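Local coordinates for protein superoxide dismutase [Mn], mitochondrial (Saccharomyces cerevisiae S288C, PDB 4F6E) that converts superoxide radicals into hydrogen peroxide and oxygen at a manganese centre in mitochondria, at residues N80-L88 and P163-H172. The protein carries 2 engineered substitutions. Numbering follows the deposited sequence.
With MN (manganese (II) ion), chain E.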
loop_
_atom_site.group_PDB
_atom_site.type_symbol
_atom_site.label_atom_id
_atom_site.label_comp_id
_atom_site.label_asym_id
_atom_site.label_seq_id
_atom_site.Cartn_x
_atom_site.Cartn_y
_atom_site.Cartn_z
ATOM N N ASN A 80 1.552 -19.071 -4.492
ATOM C CA ASN A 80 1.357 -19.281 -3.056
ATOM C C ASN A 80 0.606 -20.564 -2.772
ATOM O O ASN A 80 0.935 -21.279 -1.824
ATOM C CB ASN A 80 0.601 -18.112 -2.405
ATOM C CG ASN A 80 1.461 -16.867 -2.226
ATOM O OD1 ASN A 80 2.691 -16.929 -2.136
ATOM N ND2 ASN A 80 0.796 -15.713 -2.160
ATOM N N HIS A 81 -0.403 -20.869 -3.587
ATOM C CA HIS A 81 -1.146 -22.114 -3.386
ATOM C C HIS A 81 -0.329 -23.333 -3.744
ATOM O O HIS A 81 -0.447 -24.367 -3.086
ATOM C CB HIS A 81 -2.507 -22.099 -4.087
ATOM C CG HIS A 81 -3.469 -21.157 -3.452
ATOM N ND1 HIS A 81 -3.488 -19.808 -3.742
ATOM C CD2 HIS A 81 -4.383 -21.351 -2.476
ATOM C CE1 HIS A 81 -4.409 -19.220 -3.002
ATOM N NE2 HIS A 81 -4.965 -20.135 -2.227
ATOM N N CYS A 82 0.533 -23.225 -4.753
ATOM C CA CYS A 82 1.426 -24.350 -5.047
ATOM C C CYS A 82 2.321 -24.644 -3.850
ATOM O O CYS A 82 2.495 -25.806 -3.470
ATOM C CB CYS A 82 2.290 -24.082 -6.277
ATOM S SG CYS A 82 1.395 -24.245 -7.840
ATOM N N LEU A 83 2.868 -23.597 -3.241
ATOM C CA LEU A 83 3.720 -23.777 -2.059
ATOM C C LEU A 83 2.928 -24.417 -0.921
ATOM O O LEU A 83 3.423 -25.322 -0.244
ATOM C CB LEU A 83 4.303 -22.438 -1.591
ATOM C CG LEU A 83 5.304 -21.784 -2.554
ATOM C CD1 LEU A 83 5.603 -20.351 -2.170
ATOM C CD2 LEU A 83 6.599 -22.587 -2.598
ATOM N N PHE A 84 1.709 -23.922 -0.721
ATOM C CA PHE A 84 0.833 -24.358 0.364
ATOM C C PHE A 84 0.587 -25.854 0.279
ATOM O O PHE A 84 0.824 -26.575 1.252
ATOM C CB PHE A 84 -0.482 -23.569 0.273
ATOM C CG PHE A 84 -1.403 -23.741 1.455
ATOM C CD1 PHE A 84 -0.956 -23.502 2.744
ATOM C CD2 PHE A 84 -2.735 -24.093 1.263
ATOM C CE1 PHE A 84 -1.814 -23.637 3.832
ATOM C CE2 PHE A 84 -3.598 -24.218 2.344
ATOM C CZ PHE A 84 -3.140 -23.992 3.626
ATOM N N TRP A 85 0.141 -26.345 -0.874
ATOM C CA TRP A 85 -0.162 -27.774 -0.951
ATOM C C TRP A 85 1.073 -28.621 -0.685
ATOM O O TRP A 85 0.976 -29.679 -0.076
ATOM C CB TRP A 85 -0.756 -28.199 -2.300
ATOM C CG TRP A 85 -1.864 -27.334 -2.835
ATOM C CD1 TRP A 85 -1.938 -26.818 -4.100
ATOM C CD2 TRP A 85 -3.057 -26.894 -2.156
ATOM N NE1 TRP A 85 -3.085 -26.088 -4.250
ATOM C CE2 TRP A 85 -3.784 -26.107 -3.074
ATOM C CE3 TRP A 85 -3.563 -27.067 -0.864
ATOM C CZ2 TRP A 85 -4.994 -25.502 -2.745
ATOM C CZ3 TRP A 85 -4.776 -26.465 -0.540
ATOM C CH2 TRP A 85 -5.475 -25.697 -1.480
ATOM N N GLU A 86 2.231 -28.151 -1.140
ATOM C CA GLU A 86 3.457 -28.920 -0.977
ATOM C C GLU A 86 3.969 -28.936 0.462
ATOM O O GLU A 86 4.704 -29.856 0.841
ATOM C CB GLU A 86 4.551 -28.443 -1.942
ATOM C CG GLU A 86 4.313 -28.880 -3.391
ATOM C CD GLU A 86 4.537 -30.376 -3.611
ATOM O OE1 GLU A 86 5.569 -30.912 -3.148
ATOM O OE2 GLU A 86 3.681 -31.013 -4.261
ATOM N N ASN A 87 3.586 -27.938 1.265
ATOM C CA ASN A 87 3.964 -27.988 2.681
ATOM C C ASN A 87 2.857 -28.450 3.633
ATOM O O ASN A 87 2.922 -28.178 4.830
ATOM C CB ASN A 87 4.752 -26.737 3.194
ATOM C CG ASN A 87 3.959 -25.418 3.177
ATOM O OD1 ASN A 87 4.407 -24.432 2.571
ATOM N ND2 ASN A 87 2.828 -25.365 3.890
ATOM N N LEU A 88 1.883 -29.178 3.083
ATOM C CA LEU A 88 0.878 -29.902 3.859
ATOM C C LEU A 88 0.999 -31.400 3.573
ATOM O O LEU A 88 1.347 -31.799 2.463
ATOM C CB LEU A 88 -0.533 -29.437 3.485
ATOM C CG LEU A 88 -0.815 -27.958 3.763
ATOM C CD1 LEU A 88 -2.193 -27.549 3.239
ATOM C CD2 LEU A 88 -0.693 -27.654 5.247
ATOM N N PRO A 163 10.650 -19.111 0.625
ATOM C CA PRO A 163 9.570 -19.656 1.460
ATOM C C PRO A 163 9.864 -21.091 1.890
ATOM O O PRO A 163 10.245 -21.927 1.063
ATOM C CB PRO A 163 8.340 -19.585 0.545
ATOM C CG PRO A 163 8.909 -19.588 -0.859
ATOM C CD PRO A 163 10.233 -18.862 -0.764
ATOM N N LEU A 164 9.703 -21.363 3.182
ATOM C CA LEU A 164 9.925 -22.699 3.730
ATOM C C LEU A 164 8.573 -23.297 4.118
ATOM O O LEU A 164 8.277 -24.449 3.801
ATOM C CB LEU A 164 10.849 -22.641 4.950
ATOM C CG LEU A 164 12.173 -21.892 4.786
ATOM C CD1 LEU A 164 12.980 -22.018 6.053
ATOM C CD2 LEU A 164 12.965 -22.432 3.583
ATOM N N VAL A 165 7.761 -22.503 4.820
ATOM C CA VAL A 165 6.378 -22.889 5.140
ATOM C C VAL A 165 5.476 -21.716 4.810
ATOM O O VAL A 165 5.687 -20.601 5.295
ATOM C CB VAL A 165 6.208 -23.289 6.623
ATOM C CG1 VAL A 165 4.746 -23.669 6.914
ATOM C CG2 VAL A 165 7.130 -24.451 6.965
ATOM N N ALA A 166 4.479 -21.970 3.966
ATOM C CA ALA A 166 3.459 -20.974 3.665
ATOM C C ALA A 166 2.161 -21.369 4.373
ATOM O O ALA A 166 1.730 -22.506 4.250
ATOM C CB ALA A 166 3.244 -20.898 2.163
ATOM N N ILE A 167 1.549 -20.435 5.107
ATOM C CA ILE A 167 0.246 -20.678 5.731
ATOM C C ILE A 167 -0.764 -19.641 5.240
ATOM O O ILE A 167 -0.563 -18.436 5.382
ATOM C CB ILE A 167 0.315 -20.612 7.273
ATOM C CG1 ILE A 167 1.364 -21.591 7.817
ATOM C CG2 ILE A 167 -1.072 -20.888 7.884
ATOM C CD1 ILE A 167 1.047 -23.064 7.581
ATOM N N ASP A 168 -1.841 -20.129 4.634
ATOM C CA ASP A 168 -2.883 -19.281 4.063
ATOM C C ASP A 168 -3.795 -18.740 5.164
ATOM O O ASP A 168 -4.361 -19.514 5.934
ATOM C CB ASP A 168 -3.688 -20.134 3.078
ATOM C CG ASP A 168 -4.592 -19.332 2.183
ATOM O OD1 ASP A 168 -4.671 -18.088 2.282
ATOM O OD2 ASP A 168 -5.248 -20.000 1.369
ATOM N N ALA A 169 -3.927 -17.414 5.241
ATOM C CA ALA A 169 -4.820 -16.774 6.218
ATOM C C ALA A 169 -6.052 -16.135 5.579
ATOM O O ALA A 169 -6.798 -15.433 6.263
ATOM C CB ALA A 169 -4.049 -15.724 7.054
ATOM N N TRP A 170 -6.274 -16.359 4.283
ATOM C CA TRP A 170 -7.538 -15.909 3.684
ATOM C C TRP A 170 -8.686 -16.646 4.346
ATOM O O TRP A 170 -8.555 -17.810 4.726
ATOM C CB TRP A 170 -7.580 -16.206 2.188
ATOM C CG TRP A 170 -6.812 -15.262 1.316
ATOM C CD1 TRP A 170 -5.477 -14.966 1.392
ATOM C CD2 TRP A 170 -7.328 -14.526 0.204
ATOM N NE1 TRP A 170 -5.137 -14.075 0.391
ATOM C CE2 TRP A 170 -6.255 -13.795 -0.350
ATOM C CE3 TRP A 170 -8.594 -14.404 -0.369
ATOM C CZ2 TRP A 170 -6.412 -12.952 -1.455
ATOM C CZ3 TRP A 170 -8.748 -13.567 -1.458
ATOM C CH2 TRP A 170 -7.664 -12.859 -1.995
ATOM N N GLU A 171 -9.821 -15.965 4.480
ATOM C CA GLU A 171 -10.958 -16.567 5.145
ATOM C C GLU A 171 -11.446 -17.841 4.440
ATOM O O GLU A 171 -11.908 -18.770 5.110
ATOM C CB GLU A 171 -12.079 -15.525 5.313
ATOM C CG GLU A 171 -11.717 -14.455 6.352
ATOM C CD GLU A 171 -12.792 -13.388 6.560
ATOM O OE1 GLU A 171 -13.352 -12.891 5.558
ATOM O OE2 GLU A 171 -13.022 -13.011 7.737
ATOM N N HIS A 172 -11.301 -17.919 3.117
ATOM C CA HIS A 172 -11.721 -19.143 2.413
ATOM C C HIS A 172 -10.890 -20.361 2.811
ATOM O O HIS A 172 -11.274 -21.480 2.510
ATOM C CB HIS A 172 -11.722 -18.988 0.886
ATOM C CG HIS A 172 -10.366 -18.781 0.284
ATOM N ND1 HIS A 172 -10.054 -17.660 -0.454
ATOM C CD2 HIS A 172 -9.265 -19.568 0.261
ATOM C CE1 HIS A 172 -8.808 -17.750 -0.885
ATOM N NE2 HIS A 172 -8.306 -18.896 -0.459
HETATM MN MN MN E . -6.213 -19.622 -0.471
HETATM O O HOH W 1 -5.351 -17.410 -0.411
#
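His-81, Asp-168 and His-172 meet at one manganese ion, which lies where the two domains of the iron/manganese superoxide dismutase fold join: helix 74-86 of the alpha-hairpin domain lies across strand 165-168 of the C-terminal domain at 108°. The two histidines bind through NE2, and Asp-168 binds manganese through OD2 at 2.1 Å; His-26 and a water complete the site. The ring of His-81 stands almost perpendicular to the carboxylate, and its ND1 is hydrogen-bonded to the carbonyl of Gly-77, which fixes the ring's rotation. His-172 ND1 instead reaches Glu-171 of the second subunit, tying the metal site to the dimer interface.

Phe-84 can be followed outward from CB, which only sets the direction. CG stands anti to the backbone N (chi1 -170°), turning the ring toward Ala-166 O and Asp-168: CD1 brings its edge to Ala-166 O at 3.2 Å, CE1 lies 3.6 Å from Asp-168 N, and CZ meets Asp-168 CB. That CB makes a CH-pi contact over one face, while Leu-88 CD1 covers the opposite face; a flat aromatic suits this slot between a metal ligand and an aliphatic side chain. Leu-83 supplies branched bulk, its CD1 packing on Pro-163 CG, and the small Ala-166 lets the helix come close.

Asn-87, just past the helix, pairs its amide with the backbone N and O of Ala-166. OD1 accepts from Ala-166 N at 2.8 Å, the donor lying above the carbonyl plane, and also accepts a hydrogen bond from Arg-201 NH1. Replaced by alanine, this position would probably leave Ala-166 N and O without these mates and cost Arg-201 a partner. The second bond runs from ND2 to Ala-166 O at 3.1 Å, with that oxygen only 11° out of the amide plane.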